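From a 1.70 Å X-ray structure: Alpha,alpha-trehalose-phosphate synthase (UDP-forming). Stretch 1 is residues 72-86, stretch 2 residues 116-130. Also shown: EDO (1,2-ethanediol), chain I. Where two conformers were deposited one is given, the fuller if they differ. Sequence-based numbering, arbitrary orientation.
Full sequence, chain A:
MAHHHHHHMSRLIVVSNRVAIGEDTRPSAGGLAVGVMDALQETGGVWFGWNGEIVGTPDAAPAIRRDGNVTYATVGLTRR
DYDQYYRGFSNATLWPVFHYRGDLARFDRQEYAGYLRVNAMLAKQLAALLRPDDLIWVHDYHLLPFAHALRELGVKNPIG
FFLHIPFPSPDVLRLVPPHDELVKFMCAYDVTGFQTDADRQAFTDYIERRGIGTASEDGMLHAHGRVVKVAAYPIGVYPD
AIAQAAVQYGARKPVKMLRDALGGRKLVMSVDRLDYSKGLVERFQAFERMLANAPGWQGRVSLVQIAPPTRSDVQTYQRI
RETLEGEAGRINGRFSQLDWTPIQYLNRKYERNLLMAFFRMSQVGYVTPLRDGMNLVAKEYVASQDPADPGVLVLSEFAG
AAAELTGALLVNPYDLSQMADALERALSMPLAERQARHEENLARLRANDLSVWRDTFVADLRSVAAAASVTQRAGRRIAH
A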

# COMPACT_ATOMS: atom_id res chain seq x y z
N TYR A 72 -6.04 32.78 22.50
CA TYR A 72 -4.96 31.92 22.05
C TYR A 72 -4.26 31.37 23.29
O TYR A 72 -3.69 32.15 24.07
CB TYR A 72 -4.00 32.67 21.14
CG TYR A 72 -4.70 33.28 19.93
CD1 TYR A 72 -4.84 32.56 18.75
CD2 TYR A 72 -5.24 34.56 19.99
CE1 TYR A 72 -5.48 33.10 17.65
CE2 TYR A 72 -5.88 35.11 18.89
CZ TYR A 72 -6.00 34.37 17.72
OH TYR A 72 -6.64 34.91 16.63
N ALA A 73 -4.32 30.06 23.47
CA ALA A 73 -3.77 29.37 24.63
C ALA A 73 -2.61 28.51 24.15
O ALA A 73 -2.82 27.49 23.49
CB ALA A 73 -4.83 28.51 25.32
N THR A 74 -1.39 28.91 24.48
CA THR A 74 -0.21 28.31 23.86
C THR A 74 0.81 27.88 24.90
O THR A 74 0.92 28.47 25.98
CB THR A 74 0.45 29.29 22.87
OG1 THR A 74 0.82 30.50 23.55
CG2 THR A 74 -0.52 29.64 21.74
N VAL A 75 1.56 26.84 24.54
CA VAL A 75 2.70 26.38 25.32
C VAL A 75 3.91 26.31 24.39
O VAL A 75 3.78 26.14 23.18
CB VAL A 75 2.47 25.00 25.97
CG1 VAL A 75 1.31 25.06 26.96
CG2 VAL A 75 2.21 23.94 24.92
N GLY A 76 5.10 26.48 24.98
CA GLY A 76 6.30 26.03 24.32
C GLY A 76 6.44 24.53 24.45
O GLY A 76 5.68 23.87 25.16
N LEU A 77 7.42 23.98 23.74
CA LEU A 77 7.78 22.57 23.84
C LEU A 77 9.25 22.46 24.23
O LEU A 77 10.08 23.26 23.78
CB LEU A 77 7.54 21.85 22.51
CG LEU A 77 6.11 21.77 21.99
CD1 LEU A 77 6.08 21.31 20.53
CD2 LEU A 77 5.29 20.83 22.88
N THR A 78 9.58 21.49 25.09
CA THR A 78 10.99 21.19 25.28
C THR A 78 11.55 20.54 24.01
O THR A 78 10.80 20.15 23.11
CB THR A 78 11.22 20.27 26.48
OG1 THR A 78 10.61 19.00 26.23
CG2 THR A 78 10.65 20.88 27.75
N ARG A 79 12.88 20.43 23.93
CA ARG A 79 13.48 19.72 22.81
C ARG A 79 13.01 18.27 22.78
O ARG A 79 12.73 17.73 21.70
CB ARG A 79 15.00 19.80 22.88
CG ARG A 79 15.72 18.96 21.82
CD ARG A 79 15.41 19.44 20.41
NE ARG A 79 15.83 20.82 20.22
CZ ARG A 79 15.52 21.56 19.16
NH1 ARG A 79 14.78 21.06 18.18
NH2 ARG A 79 15.94 22.81 19.09
N ARG A 80 12.91 17.64 23.95
CA ARG A 80 12.43 16.26 24.00
C ARG A 80 10.99 16.16 23.53
O ARG A 80 10.64 15.24 22.78
CB ARG A 80 12.57 15.71 25.41
CG ARG A 80 11.88 14.37 25.62
CD ARG A 80 12.25 13.78 26.98
NE ARG A 80 11.68 12.45 27.20
CZ ARG A 80 10.70 12.19 28.06
NH1 ARG A 80 10.18 13.16 28.81
NH2 ARG A 80 10.24 10.95 28.19
N ASP A 81 10.13 17.10 23.96
CA ASP A 81 8.75 17.10 23.50
C ASP A 81 8.66 17.38 22.00
O ASP A 81 7.90 16.72 21.28
CB ASP A 81 7.93 18.12 24.28
CG ASP A 81 7.70 17.71 25.73
OD1 ASP A 81 7.95 16.54 26.07
OD2 ASP A 81 7.26 18.57 26.52
N TYR A 82 9.44 18.35 21.51
CA TYR A 82 9.46 18.64 20.08
C TYR A 82 9.88 17.41 19.28
O TYR A 82 9.26 17.09 18.26
CB TYR A 82 10.41 19.80 19.78
CG TYR A 82 10.52 20.08 18.29
CD1 TYR A 82 9.64 20.97 17.68
CD2 TYR A 82 11.47 19.45 17.50
CE1 TYR A 82 9.72 21.23 16.32
CE2 TYR A 82 11.55 19.69 16.14
CZ TYR A 82 10.68 20.59 15.56
OH TYR A 82 10.75 20.84 14.20
N ASP A 83 10.93 16.72 19.72
CA ASP A 83 11.41 15.56 18.97
C ASP A 83 10.37 14.46 18.94
O ASP A 83 10.13 13.85 17.89
CB ASP A 83 12.72 15.05 19.55
CG ASP A 83 13.91 15.95 19.22
OD1 ASP A 83 13.79 16.80 18.31
OD2 ASP A 83 14.97 15.80 19.87
N GLN A 84 9.73 14.18 20.08
CA GLN A 84 8.75 13.09 20.13
C GLN A 84 7.48 13.42 19.35
O GLN A 84 6.77 12.50 18.92
CB GLN A 84 8.42 12.76 21.59
CG GLN A 84 9.61 12.21 22.35
CD GLN A 84 9.26 11.72 23.75
OE1 GLN A 84 8.32 12.21 24.38
NE2 GLN A 84 10.02 10.74 24.24
N TYR A 85 7.17 14.71 19.16
CA TYR A 85 6.00 15.15 18.43
C TYR A 85 6.26 15.24 16.93
O TYR A 85 5.45 14.78 16.13
CB TYR A 85 5.53 16.50 18.98
CG TYR A 85 4.18 17.00 18.48
CD1 TYR A 85 4.03 17.54 17.20
CD2 TYR A 85 3.06 16.97 19.31
CE1 TYR A 85 2.80 18.03 16.76
CE2 TYR A 85 1.82 17.44 18.87
CZ TYR A 85 1.70 17.98 17.61
OH TYR A 85 0.48 18.46 17.18
N TYR A 86 7.40 15.83 16.53
CA TYR A 86 7.66 16.12 15.12
C TYR A 86 8.74 15.25 14.48
O TYR A 86 8.79 15.18 13.24
CB TYR A 86 8.09 17.59 14.95
CG TYR A 86 6.95 18.55 15.18
CD1 TYR A 86 5.92 18.66 14.26
CD2 TYR A 86 6.92 19.35 16.32
CE1 TYR A 86 4.87 19.55 14.46
CE2 TYR A 86 5.88 20.25 16.53
CZ TYR A 86 4.86 20.34 15.60
OH TYR A 86 3.82 21.21 15.81
C1 EDO I . -2.75 9.40 24.44
O1 EDO I . -1.68 9.21 25.37
C2 EDO I . -3.75 8.27 24.58
O2 EDO I . -4.51 8.41 25.78
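Stretch 2, residues 116-130: LRVNAMLAKQLAALL

The firmest link between the two stretches is made by the guanidinium of R117, near the start of stretch 2, which reaches D81 and Q84 on the short helix of stretch 1. R117 NH2 donates to D81 OD1 at 2.4 Å, a very short and nearly straight hydrogen bond within a salt bridge; R117 NH1 adds a weak one to the same D81 OD1 at 3.2 Å. Q84 OE1 accepts twice, from R117 NH2 at 2.5 Å and from R117 NE at 2.8 Å. Both acceptors lie at the edge of the guanidinium, near its plane, where its N-H groups point. Arginine suits this place because its planar, multiply donating group can serve a carboxylate and an amide oxygen at once. Water 1 extends the network, donating to D81 OD2 at 2.6 Å and accepting from R117 NH1 at 3.3 Å.

One face of the R117 guanidinium is covered by that of R80. The two groups stack with centres 3.9 Å apart and planes at 17°, and R80 NH2 comes within 3.5 Å of R117 NE. Like charges are thus brought close together, but the flat faces can lie against each other while the edge of R117 remains engaged with D81 and Q84, and the D81 carboxylate supplies negative charge beside the pair.

Stretch 1 enters at Y72 in a strand already under way and runs on toward L77, then turns into the helix 79-86. T78 occupies the N-cap position, and its OG1 accepts from D81 N at 3.0 Å, satisfying an amide that has no earlier helical carbonyl to bond. Stretch 2 is already helical at L116, in a helix that begins earlier in the chain; A127 to L130 form a type I turn. The two helices cross at -117°, with axes 9.2 Å apart at closest approach; D81 and V118 mark the close passage, their CA atoms 6.3 Å apart. Relative to the strand, the stretch 2 helix runs at 144°, closer to antiparallel than to parallel, with axes 10.3 Å apart.

V118 points toward stretch 1, a compact branched side chain that borders the polar cluster, its CG1 3.6 Å from Q84 OE1. Apolar packing begins at its other methyl, with V118 CG2 4.1 Å from Y85 CD2. The broad Y85 ring also meets L122, with Y85 CE2 3.8 Å from L122 CD1, while its hydroxyl is hydrogen-bonded elsewhere in the structure. The flexible chain of M121 brings its CE to 3.5 Å from D81 OD2 and 4.3 Å from L77 CD2, joining the polar patch to the hydrocarbon packing.

Along the strand, alternation directs A73 and V75 toward the helix. V75 CG2 packs 4.0 Å from L122 CD2, and V75 CG1 lies 4.2 Å from Q125 OE1. Farther out, A73 offers a methyl for L129: A73 CB is 3.8 Å from L129 CD1, in the type I turn of A127 to L130.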

# COMPACT_ATOMS: atom_id res chain seq x y z
N LEU A 116 2.36 8.91 22.29
CA LEU A 116 1.30 8.87 23.29
C LEU A 116 1.59 9.84 24.43
O LEU A 116 0.69 10.55 24.89
CB LEU A 116 1.13 7.45 23.82
CG LEU A 116 0.82 6.38 22.77
CD1 LEU A 116 0.44 5.06 23.45
CD2 LEU A 116 -0.24 6.83 21.77
N ARG A 117 2.84 9.88 24.89
CA ARG A 117 3.18 10.70 26.06
C ARG A 117 2.94 12.18 25.79
O ARG A 117 2.34 12.88 26.62
CB ARG A 117 4.64 10.47 26.47
CG ARG A 117 5.02 11.28 27.73
CD ARG A 117 6.53 11.36 27.95
NE ARG A 117 7.19 12.16 26.92
CZ ARG A 117 7.20 13.49 26.90
NH1 ARG A 117 6.59 14.19 27.85
NH2 ARG A 117 7.84 14.13 25.92
N VAL A 118 3.38 12.68 24.64
CA VAL A 118 3.22 14.11 24.39
C VAL A 118 1.77 14.46 24.15
O VAL A 118 1.32 15.55 24.53
CB VAL A 118 4.12 14.59 23.23
CG1 VAL A 118 5.58 14.41 23.60
CG2 VAL A 118 3.78 13.87 21.92
N ASN A 119 0.99 13.56 23.54
CA ASN A 119 -0.44 13.81 23.42
C ASN A 119 -1.08 13.89 24.80
O ASN A 119 -1.85 14.82 25.09
CB ASN A 119 -1.11 12.74 22.57
CG ASN A 119 -1.15 13.11 21.11
OD1 ASN A 119 -2.12 13.70 20.63
ND2 ASN A 119 -0.09 12.77 20.38
N ALA A 120 -0.77 12.94 25.68
CA ALA A 120 -1.30 12.97 27.04
C ALA A 120 -0.88 14.25 27.76
O ALA A 120 -1.69 14.85 28.48
CB ALA A 120 -0.84 11.73 27.81
N MET A 121 0.36 14.68 27.56
CA MET A 121 0.85 15.91 28.18
C MET A 121 0.03 17.12 27.72
O MET A 121 -0.43 17.93 28.54
CB MET A 121 2.33 16.10 27.86
CG MET A 121 3.00 17.31 28.52
SD MET A 121 2.83 18.84 27.55
CE MET A 121 3.80 18.42 26.10
N LEU A 122 -0.16 17.26 26.41
CA LEU A 122 -0.88 18.41 25.89
C LEU A 122 -2.35 18.36 26.29
O LEU A 122 -2.95 19.41 26.56
CB LEU A 122 -0.73 18.46 24.37
CG LEU A 122 0.68 18.78 23.87
CD1 LEU A 122 0.78 18.50 22.38
CD2 LEU A 122 1.03 20.24 24.19
N ALA A 123 -2.94 17.17 26.34
CA ALA A 123 -4.34 17.06 26.74
C ALA A 123 -4.53 17.54 28.17
O ALA A 123 -5.51 18.23 28.48
CB ALA A 123 -4.84 15.63 26.61
N LYS A 124 -3.61 17.17 29.06
CA LYS A 124 -3.75 17.63 30.43
C LYS A 124 -3.65 19.15 30.52
O LYS A 124 -4.33 19.77 31.34
CB LYS A 124 -2.72 16.97 31.34
CG LYS A 124 -3.03 17.21 32.82
CD LYS A 124 -2.12 16.44 33.74
CE LYS A 124 -2.51 16.67 35.19
NZ LYS A 124 -3.95 16.36 35.40
N GLN A 125 -2.81 19.76 29.68
CA GLN A 125 -2.74 21.22 29.65
C GLN A 125 -4.06 21.84 29.21
O GLN A 125 -4.52 22.83 29.79
CB GLN A 125 -1.60 21.69 28.74
CG GLN A 125 -0.21 21.39 29.27
CD GLN A 125 0.11 22.18 30.52
OE1 GLN A 125 -0.04 23.40 30.55
NE2 GLN A 125 0.55 21.49 31.56
N LEU A 126 -4.69 21.26 28.19
CA LEU A 126 -5.96 21.80 27.69
C LEU A 126 -7.09 21.61 28.69
O LEU A 126 -7.95 22.50 28.84
CB LEU A 126 -6.32 21.16 26.36
CG LEU A 126 -7.66 21.62 25.80
CD1 LEU A 126 -7.62 23.12 25.51
CD2 LEU A 126 -8.05 20.84 24.57
N ALA A 127 -7.10 20.48 29.40
CA ALA A 127 -8.29 20.07 30.15
C ALA A 127 -8.69 21.12 31.18
O ALA A 127 -9.89 21.37 31.39
CB ALA A 127 -8.04 18.72 30.82
N ALA A 128 -7.71 21.76 31.81
CA ALA A 128 -8.01 22.75 32.84
C ALA A 128 -8.69 23.98 32.27
O ALA A 128 -9.33 24.72 33.02
CB ALA A 128 -6.73 23.15 33.57
N LEU A 129 -8.57 24.22 30.97
CA LEU A 129 -9.17 25.40 30.35
C LEU A 129 -10.59 25.15 29.84
O LEU A 129 -11.24 26.10 29.38
CB LEU A 129 -8.31 25.88 29.18
CG LEU A 129 -6.82 26.05 29.42
CD1 LEU A 129 -6.10 26.34 28.12
CD2 LEU A 129 -6.57 27.15 30.43
N LEU A 130 -11.08 23.91 29.91
CA LEU A 130 -12.36 23.56 29.31
C LEU A 130 -13.53 23.94 30.19
O LEU A 130 -13.48 23.85 31.42
CB LEU A 130 -12.42 22.05 29.05
CG LEU A 130 -11.47 21.58 27.96
CD1 LEU A 130 -11.52 20.07 27.81
CD2 LEU A 130 -11.82 22.27 26.63
O HOH W 1 7.36 17.24 28.76